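Local coordinates for peptidoglycan N-acetylglucosamine deacetylase (Agathobacter rectalis, PDB 5JMU), which probably removes acetyl groups from the N-acetylglucosamine of peptidoglycan, using a zinc-bearing polysaccharide deacetylase (NodB homology) catalytic domain, at residues A[97-100]-A[101-105]. Sequence-based numbering, arbitrary orientation. Where two conformers were deposited one is given.
Sequences EQMN and SIIKA
Ser101 N donates to Glu97 O at 2.9 Å, and Lys104 N reaches Asn100 O over the same distance of 2.9 Å; between them Ile102 N bonds to Gln98 O and Ile103 N to Met99 O. These four i to i+4 bonds mark a regular alpha-helix, residues 97-105 being successive turns of helix 89-107. One water links two neighbouring side chains: it accepts from Asn100 ND2 at 2.9 Å and lies 3.0 Å from Ser101 OG. With CG anti to the backbone N (chi1 -175°), the Asn100 amide is carried to the 110-111 loop, where OD1 takes the N-H of Ala111 and ND2 also donates to Asp110 OD1. With both ends of the amide held, its rotation is probably fixed.

On the buried side the selenomethionine Met99 bends at chi2 (66°) and again at chi3 (-112°), bringing CE forward along the helix toward Ile102. This methyl lands on the branch of Ile102, CE lying 3.5 Å from CG2, and comes within 4.1 Å of Ile103 CG1. The same CG1 lies 3.4 Å from Met99 O, flanking the backbone bond there. Cutting Ile102 back to an alanine removes CG2 and the longer branch, which would probably leave the Met99 methyl with less to rest on and open a gap toward Ile63.

Outward-facing Glu97 makes a salt bridge with Arg143, and in one of its two conformers Lys104 NZ bonds to Gly108 O just past the helix end. Inward, Met99 and Ile103 both lie on Val52 of strand 49-53 and Ile75 of strand 72-77, and Met99 joins Ile102 on Ile63 of helix 61-68. The helix thus packs against the parallel sheet of the deacetylase domain, with the Met99 side chain about 6 Å from that of the zinc ligand His76.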
loop_
_atom_site.group_PDB
_atom_site.type_symbol
_atom_site.label_atom_id
_atom_site.label_comp_id
_atom_site.label_asym_id
_atom_site.label_seq_id
_atom_site.Cartn_x
_atom_site.Cartn_y
_atom_site.Cartn_z
ATOM N N GLU A 97 -14.694 3.029 6.009
ATOM C CA GLU A 97 -15.867 3.121 5.126
ATOM C C GLU A 97 -15.944 4.433 4.374
ATOM O O GLU A 97 -16.376 4.466 3.208
ATOM C CB GLU A 97 -17.150 2.892 5.941
ATOM C CG GLU A 97 -17.270 1.446 6.409
ATOM C CD GLU A 97 -18.490 1.260 7.316
ATOM O OE1 GLU A 97 -19.291 2.236 7.458
ATOM O OE2 GLU A 97 -18.631 0.153 7.898
ATOM N N GLN A 98 -15.552 5.529 5.020
ATOM C CA GLN A 98 -15.503 6.812 4.292
ATOM C C GLN A 98 -14.534 6.710 3.106
ATOM O O GLN A 98 -14.821 7.193 1.980
ATOM C CB GLN A 98 -15.074 7.923 5.246
ATOM C CG GLN A 98 -16.250 8.336 6.146
ATOM C CD GLN A 98 -15.791 9.109 7.366
ATOM O OE1 GLN A 98 -16.350 8.962 8.462
ATOM N NE2 GLN A 98 -14.758 9.927 7.188
HETATM N N MSE A 99 -13.386 6.082 3.323
HETATM C CA MSE A 99 -12.415 5.970 2.255
HETATM C C MSE A 99 -12.939 5.040 1.144
HETATM O O MSE A 99 -12.794 5.309 -0.054
HETATM C CB MSE A 99 -11.068 5.458 2.786
HETATM C CG MSE A 99 -9.950 5.582 1.719
HETATM SE SE MSE A 99 -9.555 7.478 1.295
HETATM C CE MSE A 99 -10.197 7.605 -0.579
ATOM N N ASN A 100 -13.569 3.929 1.542
ATOM C CA ASN A 100 -14.136 3.035 0.557
ATOM C C ASN A 100 -15.183 3.742 -0.292
ATOM O O ASN A 100 -15.272 3.499 -1.487
ATOM C CB ASN A 100 -14.784 1.818 1.227
ATOM C CG ASN A 100 -15.251 0.848 0.219
ATOM O OD1 ASN A 100 -14.439 0.168 -0.385
ATOM N ND2 ASN A 100 -16.576 0.781 0.004
ATOM N N SER A 101 -15.984 4.587 0.336
ATOM C CA SER A 101 -17.033 5.308 -0.384
ATOM C C SER A 101 -16.429 6.231 -1.440
ATOM O O SER A 101 -16.972 6.332 -2.557
ATOM C CB SER A 101 -17.898 6.090 0.574
ATOM O OG SER A 101 -18.761 5.138 1.165
ATOM N N ILE A 102 -15.324 6.892 -1.098
ATOM C CA ILE A 102 -14.673 7.746 -2.100
ATOM C C ILE A 102 -14.133 6.888 -3.242
ATOM O O ILE A 102 -14.234 7.277 -4.432
ATOM C CB ILE A 102 -13.557 8.609 -1.461
ATOM C CG1 ILE A 102 -14.213 9.710 -0.618
ATOM C CG2 ILE A 102 -12.683 9.212 -2.538
ATOM C CD1 ILE A 102 -13.211 10.308 0.427
ATOM N N ILE A 103 -13.568 5.733 -2.895
ATOM C CA ILE A 103 -13.059 4.853 -3.955
ATOM C C ILE A 103 -14.203 4.377 -4.858
ATOM O O ILE A 103 -14.078 4.367 -6.079
ATOM C CB ILE A 103 -12.319 3.653 -3.348
ATOM C CG1 ILE A 103 -11.054 4.161 -2.686
ATOM C CG2 ILE A 103 -11.997 2.581 -4.381
ATOM C CD1 ILE A 103 -10.388 3.097 -1.712
ATOM N N LYS A 104 -15.348 4.065 -4.284
ATOM C CA LYS A 104 -16.508 3.666 -5.076
ATOM C C LYS A 104 -16.984 4.788 -5.992
ATOM O O LYS A 104 -17.277 4.570 -7.186
ATOM C CB LYS A 104 -17.641 3.237 -4.132
ATOM C CG LYS A 104 -18.959 3.058 -4.826
ATOM C CD LYS A 104 -18.942 1.823 -5.697
ATOM C CE LYS A 104 -20.402 1.494 -6.096
ATOM N NZ LYS A 104 -20.554 0.523 -7.215
ATOM N N ALA A 105 -17.095 6.003 -5.418
ATOM C CA ALA A 105 -17.481 7.213 -6.181
ATOM C C ALA A 105 -16.563 7.402 -7.389
ATOM O O ALA A 105 -17.001 7.646 -8.522
ATOM C CB ALA A 105 -17.413 8.450 -5.261
HETATM O O HOH W 1 -18.330 2.283 1.820
#